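PDB 5IWZ: synaptonemal complex protein 2 from Mus musculus, which is a major component of the axial and lateral elements of synaptonemal complexes and is required for normal meiotic chromosome synapsis and for insertion of SYCP3 into the complexes. Local coordinates for residues K27-L32 with V69-I74; S105-S110 with D131-L136; K111-N116 with E123-M128; C159-D164 with F169-E174. All blocks are in the same frame, centred on the assembly; numbering follows the deposited sequence.

How the contacts relate
All four contacts lie in the armadillo-repeat-like domain, near the protein's N-terminus. Contact 1 joins helices 27-32 and 66-79. Contacts 2 and 3 share helix 123-141, packed against helix 99-108 and helix 111-115 respectively. Along the chain, contact 3 is nested inside the loop closed by contact 2. Contact 4 follows and pairs helices 144-163 and 169-185. The centres of contacts 1 and 2 lie about 16 Å apart. Those of contacts 2 and 3 are about 11 Å apart. Those of contacts 3 and 4 are about 12 Å apart. Contacts 1 and 4 do not touch, with centres about 27 Å apart. Successive contacts touch, so the helices pack in succession, consistent with an armadillo-like stack.

Contact 1. Residues K27-L32 with V69-I74; sequences KPLLAL and VSSILI
Leu-29 meets Ser-71 and Ile-72 with no flat group on either side; aliphatic branches and a hydroxyl do the touching. Two helices of the armadillo-repeat-like domain pack here, 27-32 and 66-79. The short segments cross at 51°, with their axes 10.3 Å apart. That spacing is wide, and side chains reach across it at few points.

Leu-29 makes the main reach. Its CG lies anti to the backbone N (chi1 -167°), which sends the branch out toward the other helix. There CD2 lies 4.1 Å from Ile-72 CG1, and the two side chains cross at about a right angle. The same methyl is 4.3 Å from Ser-71 OG. This hydroxyl is hydrogen-bonded to Thr-68 O in its own helix, so it can sit beside a methyl with its polar need met.

Behind the contact, Ile-72 rests on Leu-56 and Ile-57 of helix 49-63 and on Phe-26. Leu-29 also packs on Ile-17 of helix 13-23. The inner side is therefore buried, while Leu-30 is at the exposed border. Its CD2 approaches Ser-71 CB at 4.4 Å.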
loop_
_atom_site.group_PDB
_atom_site.type_symbol
_atom_site.label_atom_id
_atom_site.label_comp_id
_atom_site.label_asym_id
_atom_site.label_seq_id
_atom_site.Cartn_x
_atom_site.Cartn_y
_atom_site.Cartn_z
ATOM N N LYS A 27 -26.195 -6.944 -12.451
ATOM C CA LYS A 27 -27.200 -6.325 -11.588
ATOM C C LYS A 27 -27.577 -7.178 -10.378
ATOM O O LYS A 27 -27.625 -6.628 -9.266
ATOM C CB LYS A 27 -28.443 -5.960 -12.418
ATOM C CG LYS A 27 -28.234 -4.800 -13.366
ATOM C CD LYS A 27 -29.551 -4.098 -13.709
ATOM C CE LYS A 27 -30.559 -5.037 -14.366
ATOM N NZ LYS A 27 -30.536 -4.975 -15.862
ATOM N N PRO A 28 -27.846 -8.490 -10.494
ATOM C CA PRO A 28 -28.135 -9.261 -9.264
ATOM C C PRO A 28 -26.996 -9.215 -8.257
ATOM O O PRO A 28 -27.227 -8.902 -7.085
ATOM C CB PRO A 28 -28.409 -10.682 -9.797
ATOM C CG PRO A 28 -28.989 -10.432 -11.163
ATOM C CD PRO A 28 -28.156 -9.275 -11.704
ATOM N N LEU A 29 -25.758 -9.474 -8.685
ATOM C CA LEU A 29 -24.633 -9.394 -7.759
ATOM C C LEU A 29 -24.547 -8.016 -7.106
ATOM O O LEU A 29 -24.359 -7.907 -5.885
ATOM C CB LEU A 29 -23.334 -9.720 -8.493
ATOM C CG LEU A 29 -22.112 -9.971 -7.619
ATOM C CD1 LEU A 29 -22.251 -11.298 -6.843
ATOM C CD2 LEU A 29 -20.855 -9.952 -8.467
ATOM N N LEU A 30 -24.698 -6.954 -7.903
ATOM C CA LEU A 30 -24.615 -5.610 -7.360
ATOM C C LEU A 30 -25.711 -5.362 -6.333
ATOM O O LEU A 30 -25.489 -4.668 -5.334
ATOM C CB LEU A 30 -24.697 -4.582 -8.483
ATOM C CG LEU A 30 -23.452 -4.310 -9.310
ATOM C CD1 LEU A 30 -23.810 -3.355 -10.435
ATOM C CD2 LEU A 30 -22.327 -3.741 -8.452
ATOM N N ALA A 31 -26.896 -5.928 -6.553
ATOM C CA ALA A 31 -27.979 -5.728 -5.598
ATOM C C ALA A 31 -27.629 -6.338 -4.245
ATOM O O ALA A 31 -27.945 -5.760 -3.193
ATOM C CB ALA A 31 -29.283 -6.312 -6.148
ATOM N N LEU A 32 -26.948 -7.493 -4.248
ATOM C CA LEU A 32 -26.526 -8.095 -2.987
ATOM C C LEU A 32 -25.579 -7.182 -2.228
ATOM O O LEU A 32 -25.599 -7.145 -0.993
ATOM C CB LEU A 32 -25.853 -9.442 -3.225
ATOM C CG LEU A 32 -26.659 -10.545 -3.883
ATOM C CD1 LEU A 32 -25.873 -11.837 -3.752
ATOM C CD2 LEU A 32 -28.039 -10.656 -3.251
ATOM N N VAL A 69 -14.167 -6.701 -11.633
ATOM C CA VAL A 69 -13.378 -7.636 -10.811
ATOM C C VAL A 69 -13.482 -7.258 -9.335
ATOM O O VAL A 69 -13.696 -8.117 -8.469
ATOM C CB VAL A 69 -11.911 -7.689 -11.286
ATOM C CG1 VAL A 69 -11.036 -8.503 -10.312
ATOM C CG2 VAL A 69 -11.820 -8.323 -12.692
ATOM N N SER A 70 -13.345 -5.958 -9.032
ATOM C CA SER A 70 -13.504 -5.462 -7.665
ATOM C C SER A 70 -14.823 -5.910 -7.054
ATOM O O SER A 70 -14.863 -6.360 -5.903
ATOM C CB SER A 70 -13.435 -3.922 -7.633
ATOM O OG SER A 70 -12.100 -3.437 -7.609
ATOM N N SER A 71 -15.925 -5.757 -7.801
ATOM C CA SER A 71 -17.233 -6.100 -7.244
ATOM C C SER A 71 -17.315 -7.589 -6.909
ATOM O O SER A 71 -17.911 -7.974 -5.895
ATOM C CB SER A 71 -18.359 -5.675 -8.202
ATOM O OG SER A 71 -18.457 -6.522 -9.343
ATOM N N ILE A 72 -16.692 -8.446 -7.722
ATOM C CA ILE A 72 -16.697 -9.874 -7.414
ATOM C C ILE A 72 -15.881 -10.148 -6.153
ATOM O O ILE A 72 -16.323 -10.874 -5.255
ATOM C CB ILE A 72 -16.169 -10.698 -8.607
ATOM C CG1 ILE A 72 -17.053 -10.506 -9.846
ATOM C CG2 ILE A 72 -16.135 -12.153 -8.225
ATOM C CD1 ILE A 72 -16.318 -10.740 -11.184
ATOM N N LEU A 73 -14.667 -9.585 -6.077
ATOM C CA LEU A 73 -13.795 -9.855 -4.932
ATOM C C LEU A 73 -14.442 -9.402 -3.633
ATOM O O LEU A 73 -14.312 -10.069 -2.599
ATOM C CB LEU A 73 -12.444 -9.158 -5.118
ATOM C CG LEU A 73 -11.595 -9.681 -6.264
ATOM C CD1 LEU A 73 -10.503 -8.679 -6.583
ATOM C CD2 LEU A 73 -10.989 -11.028 -5.887
ATOM N N ILE A 74 -15.150 -8.273 -3.673
ATOM C CA ILE A 74 -15.817 -7.756 -2.483
ATOM C C ILE A 74 -16.967 -8.664 -2.067
ATOM O O ILE A 74 -17.184 -8.903 -0.872
ATOM C CB ILE A 74 -16.274 -6.310 -2.742
ATOM C CG1 ILE A 74 -15.060 -5.363 -2.715
ATOM C CG2 ILE A 74 -17.337 -5.862 -1.740
ATOM C CD1 ILE A 74 -15.341 -3.970 -3.324
#

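Contact 2. Residues S105-S110 with D131-L136; sequences SWFENS and DLFDLL
This is a buried apolar contact between two helices of the armadillo-repeat-like domain, 99-108 and 123-141, with Leu-132 reaching between Trp-106 and Phe-107. Leu-132 CG is anti to the backbone N (chi1 -176°), and this extends the branch toward the other helix, where its two methyls divide the work. CD1 comes to the edge of the indole, 4.3 Å from Trp-106 CE3. CD2 comes to the edge of the phenyl ring, 3.9 Å from Phe-107 CD1, and also touches Phe-107 CB at 4.0 Å. Neither methyl lies over a ring face. Phe-107 and Leu-132 cross at about a right angle.

Phe-133 brings a third aromatic side chain. Its CZ is 4.2 Å from Phe-107 CE1, in an oblique approach that makes no stack.

No hydrogen bond crosses the contact. Ser-110 OG donates to Trp-106 O at 2.7 Å, tilted 34° from the carbonyl plane, and so ties Ser-110 back to the backbone of Trp-106, four residues earlier. Trp-106 NE1 is bonded to Asp-54 OD2, which probably helps to set the rotation of the indole.

Around the contact, Trp-106 leans on helix 49-63 through Ile-57 and Cys-58. Leu-132 also meets Leu-73 of helix 66-79, and Phe-133 packs on Ile-158 of helix 144-163.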
loop_
_atom_site.group_PDB
_atom_site.type_symbol
_atom_site.label_atom_id
_atom_site.label_comp_id
_atom_site.label_asym_id
_atom_site.label_seq_id
_atom_site.Cartn_x
_atom_site.Cartn_y
_atom_site.Cartn_z
ATOM N N SER A 105 -3.084 -17.094 -9.183
ATOM C CA SER A 105 -3.411 -16.970 -10.595
ATOM C C SER A 105 -4.098 -15.641 -10.908
ATOM O O SER A 105 -3.757 -14.983 -11.899
ATOM C CB SER A 105 -4.291 -18.145 -11.009
ATOM O OG SER A 105 -4.880 -17.892 -12.259
ATOM N N TRP A 106 -5.066 -15.221 -10.085
ATOM C CA TRP A 106 -5.735 -13.953 -10.372
ATOM C C TRP A 106 -4.747 -12.800 -10.282
ATOM O O TRP A 106 -4.770 -11.879 -11.113
ATOM C CB TRP A 106 -6.917 -13.727 -9.424
ATOM C CG TRP A 106 -7.936 -14.839 -9.442
ATOM C CD1 TRP A 106 -8.122 -15.782 -10.429
ATOM C CD2 TRP A 106 -8.869 -15.158 -8.401
ATOM N NE1 TRP A 106 -9.130 -16.656 -10.063
ATOM C CE2 TRP A 106 -9.601 -16.295 -8.824
ATOM C CE3 TRP A 106 -9.164 -14.591 -7.153
ATOM C CZ2 TRP A 106 -10.605 -16.860 -8.049
ATOM C CZ3 TRP A 106 -10.166 -15.166 -6.377
ATOM C CH2 TRP A 106 -10.873 -16.282 -6.832
ATOM N N PHE A 107 -3.857 -12.848 -9.288
ATOM C CA PHE A 107 -2.820 -11.828 -9.158
ATOM C C PHE A 107 -1.866 -11.852 -10.347
ATOM O O PHE A 107 -1.489 -10.795 -10.864
ATOM C CB PHE A 107 -2.049 -12.048 -7.850
ATOM C CG PHE A 107 -0.943 -11.082 -7.645
ATOM C CD1 PHE A 107 -1.209 -9.772 -7.287
ATOM C CD2 PHE A 107 0.372 -11.479 -7.808
ATOM C CE1 PHE A 107 -0.172 -8.864 -7.092
ATOM C CE2 PHE A 107 1.402 -10.590 -7.615
ATOM C CZ PHE A 107 1.131 -9.277 -7.252
ATOM N N GLU A 108 -1.454 -13.052 -10.783
ATOM C CA GLU A 108 -0.632 -13.174 -11.983
ATOM C C GLU A 108 -1.341 -12.598 -13.202
ATOM O O GLU A 108 -0.732 -11.893 -14.013
ATOM C CB GLU A 108 -0.287 -14.644 -12.240
ATOM C CG GLU A 108 0.636 -15.287 -11.212
ATOM C CD GLU A 108 2.094 -14.958 -11.446
ATOM O OE1 GLU A 108 2.944 -15.453 -10.670
ATOM O OE2 GLU A 108 2.392 -14.208 -12.405
ATOM N N ASN A 109 -2.624 -12.935 -13.371
ATOM C CA ASN A 109 -3.436 -12.422 -14.472
ATOM C C ASN A 109 -3.767 -10.940 -14.333
ATOM O O ASN A 109 -4.382 -10.376 -15.241
ATOM C CB ASN A 109 -4.733 -13.221 -14.580
ATOM C CG ASN A 109 -4.492 -14.661 -15.026
ATOM O OD1 ASN A 109 -3.455 -14.972 -15.617
ATOM N ND2 ASN A 109 -5.440 -15.542 -14.736
ATOM N N SER A 110 -3.408 -10.313 -13.219
ATOM C CA SER A 110 -3.551 -8.875 -13.041
ATOM C C SER A 110 -2.281 -8.121 -13.395
ATOM O O SER A 110 -2.281 -6.886 -13.364
ATOM C CB SER A 110 -3.926 -8.548 -11.588
ATOM O OG SER A 110 -5.152 -9.164 -11.225
ATOM N N ASP A 131 -8.783 -4.583 -3.050
ATOM C CA ASP A 131 -9.835 -5.580 -2.829
ATOM C C ASP A 131 -9.280 -6.999 -2.859
ATOM O O ASP A 131 -9.731 -7.872 -2.101
ATOM C CB ASP A 131 -10.928 -5.429 -3.887
ATOM C CG ASP A 131 -11.682 -4.115 -3.762
ATOM O OD1 ASP A 131 -11.774 -3.588 -2.625
ATOM O OD2 ASP A 131 -12.158 -3.607 -4.804
ATOM N N LEU A 132 -8.328 -7.259 -3.753
ATOM C CA LEU A 132 -7.721 -8.588 -3.811
ATOM C C LEU A 132 -6.980 -8.909 -2.511
ATOM O O LEU A 132 -7.153 -9.990 -1.931
ATOM C CB LEU A 132 -6.785 -8.668 -5.014
ATOM C CG LEU A 132 -6.116 -10.018 -5.293
ATOM C CD1 LEU A 132 -7.090 -10.980 -5.921
ATOM C CD2 LEU A 132 -4.935 -9.837 -6.202
ATOM N N PHE A 133 -6.148 -7.973 -2.034
ATOM C CA PHE A 133 -5.409 -8.232 -0.801
ATOM C C PHE A 133 -6.339 -8.317 0.399
ATOM O O PHE A 133 -6.106 -9.145 1.286
ATOM C CB PHE A 133 -4.338 -7.165 -0.595
ATOM C CG PHE A 133 -3.124 -7.364 -1.457
ATOM C CD1 PHE A 133 -2.450 -8.576 -1.458
ATOM C CD2 PHE A 133 -2.659 -6.342 -2.276
ATOM C CE1 PHE A 133 -1.337 -8.775 -2.264
ATOM C CE2 PHE A 133 -1.541 -6.535 -3.081
ATOM C CZ PHE A 133 -0.882 -7.753 -3.076
ATOM N N ASP A 134 -7.424 -7.518 0.416
ATOM C CA ASP A 134 -8.421 -7.626 1.483
ATOM C C ASP A 134 -8.983 -9.038 1.565
ATOM O O ASP A 134 -9.149 -9.598 2.656
ATOM C CB ASP A 134 -9.564 -6.630 1.263
ATOM C CG ASP A 134 -9.176 -5.188 1.584
ATOM O OD1 ASP A 134 -8.197 -4.964 2.323
ATOM O OD2 ASP A 134 -9.869 -4.265 1.101
ATOM N N LEU A 135 -9.313 -9.624 0.413
ATOM C CA LEU A 135 -9.756 -11.008 0.401
ATOM C C LEU A 135 -8.634 -11.942 0.854
ATOM O O LEU A 135 -8.875 -12.892 1.601
ATOM C CB LEU A 135 -10.261 -11.373 -0.996
ATOM C CG LEU A 135 -10.732 -12.801 -1.255
ATOM C CD1 LEU A 135 -11.683 -13.316 -0.162
ATOM C CD2 LEU A 135 -11.388 -12.903 -2.664
ATOM N N LEU A 136 -7.395 -11.681 0.419
ATOM C CA LEU A 136 -6.265 -12.468 0.907
ATOM C C LEU A 136 -6.182 -12.443 2.437
ATOM O O LEU A 136 -5.891 -13.464 3.067
ATOM C CB LEU A 136 -4.964 -11.935 0.311
ATOM C CG LEU A 136 -4.025 -12.764 -0.572
ATOM C CD1 LEU A 136 -2.589 -12.338 -0.280
ATOM C CD2 LEU A 136 -4.206 -14.271 -0.426
#

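Contact 3. Residues K111-N116 with E123-M128; sequences KEIILN and EAVMNM
Ile-113 meets Val-125 and Met-128 without any polar bond between them; the polar atom gripped nearby is Lys-111 NZ. It is held by a salt bridge to Glu-108 OE2 and a hydrogen bond to Gln-157 OE1. These link Lys-111, the first residue of helix 111-115, to helices 99-108 and 144-163.

The contact itself is made of methyl groups. Ile-113 CG2 lies 3.5 Å from Val-125 CG2, a tight approach, and 4.1 Å from Val-125 CG1. One isoleucine methyl thus faces both branches of the valine. With chi1 at -73°, Ile-113 CG1 stands beside the backbone N, and CG2 is left anti to that N. The same Ile-113 CG2 has a looser neighbour in Met-128 CE, at 4.5 Å. Met-128 is extended through chi1 and chi2, which carries its thioether end across to the short helix.

More apolar groups close in from outside. Ile-113 and Met-128 both pack on Ile-66 of helix 66-79 and on Leu-61 of helix 49-63. Val-125 also touches Ile-171 of helix 169-185.

Buried apolar side chains seat the two segments, with no hydrogen bond across, so the fit probably depends on shape more than on directed bonds.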
loop_
_atom_site.group_PDB
_atom_site.type_symbol
_atom_site.label_atom_id
_atom_site.label_comp_id
_atom_site.label_asym_id
_atom_site.label_seq_id
_atom_site.Cartn_x
_atom_site.Cartn_y
_atom_site.Cartn_z
ATOM N N LYS A 111 -1.204 -8.830 -13.730
ATOM C CA LYS A 111 0.085 -8.160 -13.843
ATOM C C LYS A 111 0.142 -7.271 -15.075
ATOM O O LYS A 111 0.691 -6.164 -15.017
ATOM C CB LYS A 111 1.214 -9.187 -13.832
ATOM C CG LYS A 111 1.404 -9.833 -12.438
ATOM C CD LYS A 111 2.452 -10.958 -12.427
ATOM C CE LYS A 111 3.071 -11.099 -11.039
ATOM N NZ LYS A 111 3.754 -12.414 -10.852
ATOM N N GLU A 112 -0.450 -7.720 -16.186
ATOM C CA GLU A 112 -0.525 -6.879 -17.377
ATOM C C GLU A 112 -1.274 -5.580 -17.087
ATOM O O GLU A 112 -0.870 -4.503 -17.539
ATOM C CB GLU A 112 -1.192 -7.656 -18.515
ATOM C CG GLU A 112 -1.261 -6.905 -19.830
ATOM C CD GLU A 112 -1.813 -7.751 -20.978
ATOM O OE1 GLU A 112 -1.347 -8.899 -21.154
ATOM O OE2 GLU A 112 -2.710 -7.264 -21.702
ATOM N N ILE A 113 -2.358 -5.666 -16.319
ATOM C CA ILE A 113 -3.110 -4.481 -15.922
ATOM C C ILE A 113 -2.273 -3.600 -15.001
ATOM O O ILE A 113 -2.224 -2.373 -15.160
ATOM C CB ILE A 113 -4.425 -4.903 -15.240
ATOM C CG1 ILE A 113 -5.426 -5.441 -16.274
ATOM C CG2 ILE A 113 -5.003 -3.757 -14.436
ATOM C CD1 ILE A 113 -6.546 -6.279 -15.668
ATOM N N ILE A 114 -1.646 -4.214 -13.994
ATOM C CA ILE A 114 -0.805 -3.488 -13.045
ATOM C C ILE A 114 0.277 -2.704 -13.777
ATOM O O ILE A 114 0.602 -1.570 -13.405
ATOM C CB ILE A 114 -0.202 -4.474 -12.026
ATOM C CG1 ILE A 114 -1.259 -4.902 -11.017
ATOM C CG2 ILE A 114 1.014 -3.882 -11.327
ATOM C CD1 ILE A 114 -1.025 -6.287 -10.450
ATOM N N LEU A 115 0.837 -3.281 -14.840
ATOM C CA LEU A 115 1.908 -2.584 -15.541
ATOM C C LEU A 115 1.378 -1.414 -16.367
ATOM O O LEU A 115 1.673 -0.254 -16.063
ATOM C CB LEU A 115 2.691 -3.552 -16.418
ATOM C CG LEU A 115 3.528 -4.517 -15.573
ATOM C CD1 LEU A 115 4.080 -5.633 -16.428
ATOM C CD2 LEU A 115 4.645 -3.786 -14.841
ATOM N N ASN A 116 0.572 -1.699 -17.391
ATOM C CA ASN A 116 0.156 -0.695 -18.366
ATOM C C ASN A 116 -0.719 0.413 -17.774
ATOM O O ASN A 116 -1.345 1.172 -18.521
ATOM C CB ASN A 116 -0.573 -1.372 -19.527
ATOM N N GLU A 123 -7.134 4.779 -10.718
ATOM C CA GLU A 123 -7.250 4.239 -9.368
ATOM C C GLU A 123 -8.308 3.146 -9.250
ATOM O O GLU A 123 -8.485 2.589 -8.158
ATOM C CB GLU A 123 -7.558 5.348 -8.364
ATOM C CG GLU A 123 -9.011 5.746 -8.314
ATOM C CD GLU A 123 -9.369 6.408 -7.002
ATOM O OE1 GLU A 123 -9.204 5.752 -5.950
ATOM O OE2 GLU A 123 -9.812 7.579 -7.025
ATOM N N ALA A 124 -9.026 2.834 -10.329
ATOM C CA ALA A 124 -9.806 1.604 -10.339
ATOM C C ALA A 124 -8.898 0.400 -10.136
ATOM O O ALA A 124 -9.244 -0.533 -9.401
ATOM C CB ALA A 124 -10.580 1.480 -11.647
ATOM N N VAL A 125 -7.717 0.416 -10.769
ATOM C CA VAL A 125 -6.730 -0.644 -10.565
ATOM C C VAL A 125 -6.253 -0.658 -9.124
ATOM O O VAL A 125 -6.056 -1.723 -8.527
ATOM C CB VAL A 125 -5.543 -0.476 -11.530
ATOM C CG1 VAL A 125 -4.399 -1.409 -11.127
ATOM C CG2 VAL A 125 -5.977 -0.732 -12.953
ATOM N N MET A 126 -6.045 0.525 -8.550
ATOM C CA MET A 126 -5.652 0.627 -7.150
ATOM C C MET A 126 -6.669 -0.060 -6.249
ATOM O O MET A 126 -6.307 -0.864 -5.381
ATOM C CB MET A 126 -5.507 2.104 -6.774
ATOM C CG MET A 126 -5.261 2.369 -5.303
ATOM S SD MET A 126 -3.642 1.782 -4.764
ATOM C CE MET A 126 -4.106 0.430 -3.697
ATOM N N ASN A 127 -7.950 0.252 -6.443
ATOM C CA ASN A 127 -9.001 -0.352 -5.631
ATOM C C ASN A 127 -9.081 -1.858 -5.867
ATOM O O ASN A 127 -9.326 -2.623 -4.933
ATOM C CB ASN A 127 -10.346 0.300 -5.945
ATOM C CG ASN A 127 -10.359 1.804 -5.669
ATOM O OD1 ASN A 127 -9.632 2.298 -4.804
ATOM N ND2 ASN A 127 -11.196 2.533 -6.410
ATOM N N MET A 128 -8.876 -2.297 -7.108
ATOM C CA MET A 128 -9.000 -3.720 -7.424
ATOM C C MET A 128 -7.961 -4.531 -6.671
ATOM O O MET A 128 -8.275 -5.568 -6.076
ATOM C CB MET A 128 -8.866 -3.948 -8.932
ATOM C CG MET A 128 -9.005 -5.439 -9.335
ATOM S SD MET A 128 -8.590 -5.741 -11.059
ATOM C CE MET A 128 -6.816 -6.010 -11.011
#

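Contact 4. Residues C159-D164 with F169-E174; sequences CALVID and FCIQQE
A helical hairpin of the armadillo-repeat-like domain is closed here, where the end of helix 144-163 meets the start of helix 169-185. The segments run roughly antiparallel, with 150° between their directions, and their axes come within 9.2 Å. The backbones are nearest at Val-162 and Gln-172, with CA atoms 5.2 Å apart.

Gln-172 carries the polar link. Its side chain is extended beyond CG and reaches the last turn of the first helix. There NE2 donates to Leu-161 O at 3.1 Å, with an N-H...O angle of 150°. The donor lies in the carbonyl plane, while the carbonyl oxygen sits 20° out of the glutamine's amide plane. NE2 also comes within 2.7 Å of Asp-164 O, but the angle is too poor for a hydrogen bond. Val-162 O has its own partner in Arg-209 NE of helix 197-212. An alanine in place of Gln-172 takes away the amide that donates to Leu-161 O, and this is likely to leave that carbonyl without its side-chain mate and the two helix ends less firmly joined.

Apolar atoms pack beside this link. Leu-161 CD2 meets Ile-171 CG2 at 4.1 Å, with the side chains at about a right angle. Asp-164 OD2 forms a salt bridge with Arg-166 in the connecting turn. Two antiparallel helices joined by a short turn are typical of the stacked hairpins of an alpha-solenoid.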
loop_
_atom_site.group_PDB
_atom_site.type_symbol
_atom_site.label_atom_id
_atom_site.label_comp_id
_atom_site.label_asym_id
_atom_site.label_seq_id
_atom_site.Cartn_x
_atom_site.Cartn_y
_atom_site.Cartn_z
ATOM N N CYS A 159 7.204 -9.045 -2.731
ATOM C CA CYS A 159 8.575 -8.545 -2.840
ATOM C C CYS A 159 8.938 -8.250 -4.290
ATOM O O CYS A 159 9.527 -7.202 -4.597
ATOM C CB CYS A 159 9.568 -9.548 -2.241
ATOM S SG CYS A 159 9.473 -9.801 -0.456
ATOM N N ALA A 160 8.613 -9.179 -5.198
ATOM C CA ALA A 160 8.866 -8.934 -6.613
ATOM C C ALA A 160 8.136 -7.681 -7.087
ATOM O O ALA A 160 8.710 -6.857 -7.813
ATOM C CB ALA A 160 8.457 -10.158 -7.443
ATOM N N LEU A 161 6.881 -7.505 -6.651
ATOM C CA LEU A 161 6.095 -6.330 -7.025
ATOM C C LEU A 161 6.722 -5.047 -6.500
ATOM O O LEU A 161 6.713 -4.012 -7.183
ATOM C CB LEU A 161 4.669 -6.470 -6.489
ATOM C CG LEU A 161 3.592 -5.475 -6.927
ATOM C CD1 LEU A 161 3.314 -5.614 -8.419
ATOM C CD2 LEU A 161 2.300 -5.675 -6.137
ATOM N N VAL A 162 7.237 -5.088 -5.271
ATOM C CA VAL A 162 7.811 -3.902 -4.648
ATOM C C VAL A 162 9.137 -3.540 -5.308
ATOM O O VAL A 162 9.477 -2.358 -5.426
ATOM C CB VAL A 162 7.947 -4.132 -3.129
ATOM C CG1 VAL A 162 8.793 -3.058 -2.489
ATOM C CG2 VAL A 162 6.567 -4.133 -2.470
ATOM N N ILE A 163 9.883 -4.538 -5.784
ATOM C CA ILE A 163 11.151 -4.291 -6.460
ATOM C C ILE A 163 10.969 -3.763 -7.879
ATOM O O ILE A 163 11.888 -3.131 -8.420
ATOM C CB ILE A 163 11.965 -5.599 -6.470
ATOM C CG1 ILE A 163 12.452 -5.944 -5.063
ATOM C CG2 ILE A 163 13.135 -5.538 -7.424
ATOM C CD1 ILE A 163 12.957 -7.384 -4.957
ATOM N N ASP A 164 9.820 -4.017 -8.508
ATOM C CA ASP A 164 9.630 -3.724 -9.928
ATOM C C ASP A 164 9.352 -2.230 -10.071
ATOM O O ASP A 164 8.284 -1.745 -9.678
ATOM C CB ASP A 164 8.492 -4.578 -10.498
ATOM C CG ASP A 164 8.304 -4.429 -12.026
ATOM O OD1 ASP A 164 8.811 -3.463 -12.632
ATOM O OD2 ASP A 164 7.617 -5.291 -12.628
ATOM N N PHE A 169 3.514 3.566 -7.501
ATOM C CA PHE A 169 3.922 3.509 -6.096
ATOM C C PHE A 169 2.754 3.188 -5.171
ATOM O O PHE A 169 2.956 2.551 -4.132
ATOM C CB PHE A 169 4.592 4.821 -5.658
ATOM C CG PHE A 169 3.633 5.982 -5.497
ATOM C CD1 PHE A 169 3.255 6.743 -6.600
ATOM C CD2 PHE A 169 3.132 6.325 -4.243
ATOM C CE1 PHE A 169 2.385 7.833 -6.464
ATOM C CE2 PHE A 169 2.276 7.421 -4.086
ATOM C CZ PHE A 169 1.893 8.176 -5.208
ATOM N N CYS A 170 1.530 3.620 -5.517
ATOM C CA CYS A 170 0.387 3.351 -4.641
ATOM C C CYS A 170 0.066 1.862 -4.571
ATOM O O CYS A 170 -0.412 1.374 -3.541
ATOM C CB CYS A 170 -0.862 4.107 -5.112
ATOM S SG CYS A 170 -0.732 5.920 -5.103
ATOM N N ILE A 171 0.283 1.135 -5.662
ATOM C CA ILE A 171 0.074 -0.309 -5.627
ATOM C C ILE A 171 1.149 -0.974 -4.780
ATOM O O ILE A 171 0.869 -1.841 -3.943
ATOM C CB ILE A 171 0.045 -0.864 -7.060
ATOM C CG1 ILE A 171 -1.181 -0.319 -7.791
ATOM C CG2 ILE A 171 0.081 -2.399 -7.048
ATOM C CD1 ILE A 171 -1.174 -0.664 -9.254
ATOM N N GLN A 172 2.397 -0.559 -4.961
ATOM C CA GLN A 172 3.455 -1.111 -4.128
ATOM C C GLN A 172 3.207 -0.800 -2.662
ATOM O O GLN A 172 3.395 -1.671 -1.808
ATOM C CB GLN A 172 4.815 -0.589 -4.589
ATOM C CG GLN A 172 5.131 -0.974 -6.024
ATOM C CD GLN A 172 6.352 -0.270 -6.553
ATOM O OE1 GLN A 172 6.608 0.872 -6.203
ATOM N NE2 GLN A 172 7.114 -0.949 -7.411
ATOM N N GLN A 173 2.757 0.426 -2.347
ATOM C CA GLN A 173 2.517 0.780 -0.946
ATOM C C GLN A 173 1.434 -0.103 -0.335
ATOM O O GLN A 173 1.546 -0.539 0.820
ATOM C CB GLN A 173 2.135 2.266 -0.820
ATOM C CG GLN A 173 3.289 3.231 -1.058
ATOM C CD GLN A 173 2.862 4.713 -1.120
ATOM O OE1 GLN A 173 1.664 5.039 -1.136
ATOM N NE2 GLN A 173 3.853 5.612 -1.154
ATOM N N GLU A 174 0.367 -0.359 -1.094
ATOM C CA GLU A 174 -0.711 -1.216 -0.615
ATOM C C GLU A 174 -0.224 -2.648 -0.390
ATOM O O GLU A 174 -0.528 -3.267 0.639
ATOM C CB GLU A 174 -1.865 -1.171 -1.628
ATOM C CG GLU A 174 -2.919 -2.252 -1.457
ATOM C CD GLU A 174 -3.640 -2.138 -0.132
ATOM O OE1 GLU A 174 -3.579 -1.049 0.496
ATOM O OE2 GLU A 174 -4.256 -3.146 0.295
#